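Protein VIRB8 (Agrobacterium tumefaciens, PDB 2CC3) is an inner-membrane component of a type IV secretion system, represented here by its periplasmic domain, and is thought to help direct T-DNA transfer into plant cells. Local coordinates at residues V11-W16 against Q86-Y90; T109-V115 against G129-Y135. Numbering follows the deposited sequence.

Interaction 1: V11-W16 against Q86-Y90; sequences VNASLW and QQIRY
An α-helix laid obliquely across a β-sheet defines this contact: the axes of helical 11-16 and extended 86-90 pass 10.2 Å apart at -59°, with Leu15 CA 8.3 Å from Gln86 CA and Trp16 CA 7.5 Å from Ile88 CA. Gln86, Trp16 and Ile88 carry most of it. Gln86 points toward the helix, and with chi1 and chi2 both t its extended chain spans the gap; NE2 donates a very short hydrogen bond to Asn12 OD1 (2.5 Å), and a water donates to both Gln86 OE1 (2.9 Å) and Asn12 O (2.7 Å). An amide suits this spot, donating and accepting at once: NE2 also bonds Asp80 OD1 of strand 69-82. Trp16 (chi1 t, chi2 -114°) swings its indole along the strand, the ring edge meeting aliphatic carbon: CE3 lies 3.7 Å from Ile88 CG2 and CZ3 3.7 Å from Tyr90 CB. Branched Ile88 (m, t) suits both strand and core, also placing CD1 4.1 Å from Leu15 CB. Such helix-on-sheet packing is characteristic of the NTF2-like fold to which VirB8 domains belong. Strands 69-82 and 102-114 flank 85-96 in the sheet; His75 meets the Trp16 ring edge-to-face, and Leu124 of the second subunit packs on Trp16.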
loop_
_atom_site.group_PDB
_atom_site.type_symbol
_atom_site.label_atom_id
_atom_site.label_comp_id
_atom_site.label_asym_id
_atom_site.label_seq_id
_atom_site.Cartn_x
_atom_site.Cartn_y
_atom_site.Cartn_z
ATOM N N VAL A 11 -12.101 7.516 3.217
ATOM C CA VAL A 11 -11.420 8.797 2.942
ATOM C C VAL A 11 -10.064 8.878 3.611
ATOM O O VAL A 11 -9.036 9.090 2.932
ATOM C CB VAL A 11 -12.257 10.006 3.381
ATOM C CG1 VAL A 11 -11.469 11.292 3.199
ATOM C CG2 VAL A 11 -13.555 10.107 2.533
ATOM N N ASN A 12 -10.059 8.680 4.938
ATOM C CA ASN A 12 -8.877 8.918 5.770
ATOM C C ASN A 12 -7.746 7.994 5.418
ATOM O O ASN A 12 -6.565 8.396 5.385
ATOM C CB ASN A 12 -9.196 8.781 7.269
ATOM C CG ASN A 12 -10.165 9.837 7.776
ATOM O OD1 ASN A 12 -10.410 10.858 7.144
ATOM N ND2 ASN A 12 -10.740 9.569 8.924
ATOM N N ALA A 13 -8.121 6.738 5.167
ATOM C CA ALA A 13 -7.223 5.722 4.694
ATOM C C ALA A 13 -6.644 6.042 3.314
ATOM O O ALA A 13 -5.439 5.868 3.097
ATOM C CB ALA A 13 -7.914 4.323 4.725
ATOM N N SER A 14 -7.466 6.475 2.367
ATOM C CA SER A 14 -6.935 6.692 0.976
ATOM C C SER A 14 -6.020 7.948 0.931
ATOM O O SER A 14 -5.011 7.976 0.220
ATOM C CB SER A 14 -8.038 6.817 -0.099
ATOM O OG SER A 14 -9.063 5.824 -0.050
ATOM N N LEU A 15 -6.391 8.968 1.704
ATOM C CA LEU A 15 -5.653 10.234 1.738
ATOM C C LEU A 15 -4.324 10.081 2.424
ATOM O O LEU A 15 -3.317 10.641 1.968
ATOM C CB LEU A 15 -6.496 11.350 2.367
ATOM C CG LEU A 15 -7.703 11.826 1.544
ATOM C CD1 LEU A 15 -8.656 12.653 2.400
ATOM C CD2 LEU A 15 -7.276 12.616 0.321
ATOM N N TRP A 16 -4.302 9.244 3.466
ATOM C CA TRP A 16 -3.055 8.890 4.163
ATOM C C TRP A 16 -2.153 8.047 3.332
ATOM O O TRP A 16 -0.926 8.227 3.312
ATOM C CB TRP A 16 -3.324 8.182 5.492
ATOM C CG TRP A 16 -2.060 7.627 6.031
ATOM C CD1 TRP A 16 -1.755 6.300 6.194
ATOM C CD2 TRP A 16 -0.894 8.351 6.407
ATOM N NE1 TRP A 16 -0.480 6.159 6.660
ATOM C CE2 TRP A 16 0.076 7.403 6.804
ATOM C CE3 TRP A 16 -0.564 9.716 6.452
ATOM C CZ2 TRP A 16 1.355 7.776 7.248
ATOM C CZ3 TRP A 16 0.707 10.080 6.883
ATOM C CH2 TRP A 16 1.644 9.120 7.266
ATOM N N GLN A 86 -8.630 18.084 3.938
ATOM C CA GLN A 86 -8.164 17.425 5.112
ATOM C C GLN A 86 -6.725 17.897 5.303
ATOM O O GLN A 86 -5.998 18.105 4.306
ATOM C CB GLN A 86 -8.255 15.893 4.971
ATOM C CG GLN A 86 -8.353 15.162 6.323
ATOM C CD GLN A 86 -8.605 13.634 6.208
ATOM O OE1 GLN A 86 -7.687 12.862 5.885
ATOM N NE2 GLN A 86 -9.840 13.204 6.522
ATOM N N GLN A 87 -6.345 18.131 6.563
ATOM C CA GLN A 87 -4.949 18.332 6.877
ATOM C C GLN A 87 -4.433 17.104 7.590
ATOM O O GLN A 87 -5.115 16.537 8.451
ATOM C CB GLN A 87 -4.731 19.605 7.717
ATOM C CG GLN A 87 -4.846 20.858 6.890
ATOM C CD GLN A 87 -4.528 22.124 7.647
ATOM O OE1 GLN A 87 -5.303 22.576 8.492
ATOM N NE2 GLN A 87 -3.398 22.723 7.327
ATOM N N ILE A 88 -3.222 16.702 7.217
ATOM C CA ILE A 88 -2.581 15.502 7.750
ATOM C C ILE A 88 -1.203 15.813 8.280
ATOM O O ILE A 88 -0.303 16.167 7.501
ATOM C CB ILE A 88 -2.459 14.404 6.663
ATOM C CG1 ILE A 88 -3.840 14.003 6.160
ATOM C CG2 ILE A 88 -1.696 13.198 7.211
ATOM C CD1 ILE A 88 -3.815 13.045 5.026
ATOM N N ARG A 89 -1.033 15.652 9.594
ATOM C CA ARG A 89 0.246 15.845 10.243
ATOM C C ARG A 89 0.995 14.516 10.235
ATOM O O ARG A 89 0.401 13.490 10.547
ATOM C CB ARG A 89 0.042 16.312 11.684
ATOM C CG ARG A 89 1.250 17.002 12.291
ATOM C CD ARG A 89 1.056 18.517 12.442
ATOM N NE ARG A 89 2.340 19.234 12.520
ATOM C CZ ARG A 89 3.133 19.272 13.586
ATOM N NH1 ARG A 89 2.841 18.625 14.700
ATOM N NH2 ARG A 89 4.258 19.946 13.530
ATOM N N TYR A 90 2.284 14.531 9.873
ATOM C CA TYR A 90 3.065 13.313 9.805
ATOM C C TYR A 90 4.490 13.631 10.118
ATOM O O TYR A 90 4.923 14.744 9.911
ATOM C CB TYR A 90 2.954 12.613 8.414
ATOM C CG TYR A 90 3.421 13.438 7.235
ATOM C CD1 TYR A 90 4.692 13.293 6.723
ATOM C CD2 TYR A 90 2.576 14.375 6.643
ATOM C CE1 TYR A 90 5.128 14.064 5.669
ATOM C CE2 TYR A 90 2.989 15.137 5.593
ATOM C CZ TYR A 90 4.274 14.993 5.107
ATOM O OH TYR A 90 4.683 15.770 4.036
HETATM O O HOH W 1 -6.156 10.631 6.814
#

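Interaction 2: T109-V115 against G129-Y135; sequences TVRYEKV and GLVVTSY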
loop_
_atom_site.group_PDB
_atom_site.type_symbol
_atom_site.label_atom_id
_atom_site.label_comp_id
_atom_site.label_asym_id
_atom_site.label_seq_id
_atom_site.Cartn_x
_atom_site.Cartn_y
_atom_site.Cartn_z
ATOM N N THR A 109 -1.770 19.600 3.368
ATOM C CA THR A 109 -3.136 20.077 3.134
ATOM C C THR A 109 -3.675 19.444 1.849
ATOM O O THR A 109 -3.103 19.636 0.775
ATOM C CB THR A 109 -3.236 21.651 3.133
ATOM O OG1 THR A 109 -2.670 22.151 4.352
ATOM C CG2 THR A 109 -4.686 22.101 3.068
ATOM N N VAL A 110 -4.767 18.681 1.972
ATOM C CA VAL A 110 -5.246 17.843 0.851
ATOM C C VAL A 110 -6.709 18.114 0.541
ATOM O O VAL A 110 -7.579 17.837 1.361
ATOM C CB VAL A 110 -5.040 16.317 1.096
ATOM C CG1 VAL A 110 -5.448 15.493 -0.147
ATOM C CG2 VAL A 110 -3.574 16.006 1.469
ATOM N N ARG A 111 -6.962 18.681 -0.639
ATOM C CA ARG A 111 -8.313 18.819 -1.178
ATOM C C ARG A 111 -8.569 17.662 -2.148
ATOM O O ARG A 111 -7.708 17.296 -2.962
ATOM C CB ARG A 111 -8.497 20.193 -1.895
ATOM C CG ARG A 111 -9.954 20.538 -2.232
ATOM C CD ARG A 111 -10.121 21.745 -3.163
ATOM N NE ARG A 111 -9.817 22.984 -2.468
ATOM C CZ ARG A 111 -10.660 23.626 -1.663
ATOM N NH1 ARG A 111 -11.888 23.157 -1.438
ATOM N NH2 ARG A 111 -10.262 24.738 -1.055
ATOM N N TYR A 112 -9.759 17.098 -2.078
ATOM C CA TYR A 112 -10.060 15.924 -2.885
ATOM C C TYR A 112 -11.490 16.056 -3.363
ATOM O O TYR A 112 -12.278 16.749 -2.728
ATOM C CB TYR A 112 -9.868 14.624 -2.045
ATOM C CG TYR A 112 -10.833 14.498 -0.865
ATOM C CD1 TYR A 112 -12.029 13.801 -1.003
ATOM C CD2 TYR A 112 -10.546 15.076 0.383
ATOM C CE1 TYR A 112 -12.910 13.701 0.038
ATOM C CE2 TYR A 112 -11.435 14.946 1.465
ATOM C CZ TYR A 112 -12.611 14.265 1.267
ATOM O OH TYR A 112 -13.545 14.126 2.279
ATOM N N GLU A 113 -11.808 15.385 -4.471
ATOM C CA GLU A 113 -13.174 15.183 -4.931
ATOM C C GLU A 113 -13.459 13.671 -5.008
ATOM O O GLU A 113 -12.560 12.852 -4.967
ATOM C CB GLU A 113 -13.366 15.816 -6.315
ATOM C CG GLU A 113 -12.732 15.006 -7.472
ATOM C CD GLU A 113 -12.451 15.814 -8.753
ATOM O OE1 GLU A 113 -12.021 15.196 -9.747
ATOM O OE2 GLU A 113 -12.648 17.054 -8.782
ATOM N N LYS A 114 -14.724 13.317 -5.111
ATOM C CA LYS A 114 -15.142 11.971 -5.501
ATOM C C LYS A 114 -15.563 11.917 -6.961
ATOM O O LYS A 114 -16.403 12.703 -7.390
ATOM C CB LYS A 114 -16.320 11.562 -4.641
ATOM C CG LYS A 114 -15.882 10.681 -3.537
ATOM C CD LYS A 114 -16.600 10.961 -2.233
ATOM C CE LYS A 114 -16.059 9.994 -1.178
ATOM N NZ LYS A 114 -16.431 8.547 -1.463
ATOM N N VAL A 115 -14.964 11.019 -7.730
ATOM C CA VAL A 115 -15.510 10.665 -9.042
ATOM C C VAL A 115 -16.348 9.375 -8.935
ATOM O O VAL A 115 -15.977 8.430 -8.214
ATOM C CB VAL A 115 -14.416 10.564 -10.137
ATOM C CG1 VAL A 115 -13.595 11.826 -10.169
ATOM C CG2 VAL A 115 -13.530 9.348 -9.922
ATOM N N GLY A 129 -13.035 6.188 -5.052
ATOM C CA GLY A 129 -13.059 7.096 -6.196
ATOM C C GLY A 129 -12.495 8.477 -5.890
ATOM O O GLY A 129 -12.875 9.467 -6.508
ATOM N N LEU A 130 -11.552 8.524 -4.960
ATOM C CA LEU A 130 -10.921 9.755 -4.519
ATOM C C LEU A 130 -9.868 10.242 -5.506
ATOM O O LEU A 130 -8.998 9.488 -5.927
ATOM C CB LEU A 130 -10.267 9.565 -3.139
ATOM C CG LEU A 130 -11.154 9.338 -1.909
ATOM C CD1 LEU A 130 -10.384 9.711 -0.645
ATOM C CD2 LEU A 130 -12.481 10.144 -2.002
ATOM N N VAL A 131 -9.948 11.512 -5.864
ATOM C CA VAL A 131 -8.898 12.144 -6.656
ATOM C C VAL A 131 -8.472 13.370 -5.896
ATOM O O VAL A 131 -9.320 14.094 -5.392
ATOM C CB VAL A 131 -9.425 12.560 -8.038
ATOM C CG1 VAL A 131 -8.283 13.002 -8.978
ATOM C CG2 VAL A 131 -10.222 11.422 -8.620
ATOM N N VAL A 132 -7.162 13.584 -5.804
ATOM C CA VAL A 132 -6.614 14.807 -5.185
ATOM C C VAL A 132 -6.474 15.963 -6.175
ATOM O O VAL A 132 -5.669 15.909 -7.105
ATOM C CB VAL A 132 -5.257 14.554 -4.495
ATOM C CG1 VAL A 132 -4.749 15.847 -3.783
ATOM C CG2 VAL A 132 -5.392 13.368 -3.517
ATOM N N THR A 133 -7.236 17.019 -5.905
ATOM C CA THR A 133 -7.364 18.223 -6.757
ATOM C C THR A 133 -6.480 19.421 -6.352
ATOM O O THR A 133 -6.174 20.306 -7.190
ATOM C CB THR A 133 -8.826 18.701 -6.773
ATOM O OG1 THR A 133 -9.300 18.887 -5.426
ATOM C CG2 THR A 133 -9.673 17.681 -7.464
ATOM N N SER A 134 -6.093 19.454 -5.072
ATOM C CA SER A 134 -5.029 20.314 -4.578
ATOM C C SER A 134 -4.202 19.655 -3.454
ATOM O O SER A 134 -4.730 18.906 -2.617
ATOM C CB SER A 134 -5.583 21.671 -4.138
ATOM O OG SER A 134 -4.526 22.469 -3.640
ATOM N N TYR A 135 -2.903 19.935 -3.461
ATOM C CA TYR A 135 -1.962 19.341 -2.527
ATOM C C TYR A 135 -0.752 20.224 -2.278
ATOM O O TYR A 135 0.012 20.502 -3.193
ATOM C CB TYR A 135 -1.405 18.048 -3.067
ATOM C CG TYR A 135 -0.530 17.314 -2.062
ATOM C CD1 TYR A 135 -1.108 16.463 -1.113
ATOM C CD2 TYR A 135 0.874 17.460 -2.067
ATOM C CE1 TYR A 135 -0.314 15.754 -0.206
ATOM C CE2 TYR A 135 1.650 16.782 -1.169
ATOM C CZ TYR A 135 1.049 15.903 -0.244
ATOM O OH TYR A 135 1.799 15.188 0.691
HETATM O O HOH W 2 -4.551 21.626 -0.835
#
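A classic β bulge interrupts this antiparallel pairing: Thr133 and Ser134 together face the single residue Arg111. Arg111 O accepts from Thr133 N (3.0 Å) and, weakly, from Ser134 N (3.4 Å), while Arg111 N donates to Ser134 O (3.0 Å). Thr133, at phi/psi -97/-24, leaves the extended conformation, and the chain turns a corner there; its hydroxyl adds a weak bond from OG1 to Arg111 O (3.3 Å). Beyond the bulge the register is shifted by one, and regular pairing resumes with Glu113 N to Val131 O (3.0 Å) and Val131 N to Glu113 O (3.1 Å). Val115 N to Gly129 O (2.9 Å) closes the ladder. Gly129 has positive phi, and a β-carbon there would clash with Val115 O, so lacking a side chain suits it to this tight approach.

The two faces differ. On one, valines and larger apolar groups pack together: Val110 CG1 lies 3.7 Å from Val132 CG1, Val110 CG2 3.6 Å from Tyr135 CD1, and Tyr112 CD1 3.8 Å from Leu130 CD2. Exposed Lys114 lays CE 3.7 Å from Leu130 CD2 and salt-bridges Glu7 through NZ. The other carries Arg111, Glu113 and Ser134, polar residues suited to solvent, with Val131 among them. Water 2 donates to Thr109 O and accepts from Ser134 OG, 2.9 Å from each; Ser134 OG also bonds Gln136 NE2.

The largely apolar face is covered by helix 6-23, whose Val11 and Leu15 touch Tyr112, and by Val45 of helix 43-53, against Val132 and Tyr135. Strand 85-96 borders 102-114 along its other edge, leaving 130-139 outermost in this chain's curved sheet.

Overall arrangement
Both contacts belong to one helix-and-sheet unit and share strand neighbours: 86-90 pairs with 109-115 through Gln86 O and Val110 N, 2.7 Å apart, probably a hydrogen bond. Interaction 1 is buried and joins two kinds of secondary structure, so side chains do the work, with one polar amide cluster beside apolar packing. Interaction 2 is only partly buried and joins two strands, chiefly through main-chain hydrogen bonds, with one largely apolar face and one largely polar. Their hydrophobic parts merge under helix 6-23, where Leu15 CD2 comes within 3.4 Å of Val110 CG1; Val11 CG1 also packs 3.6 Å from the hydroxyl oxygen Tyr112 OH, so the same helix packs on neighbouring strands of the sheet.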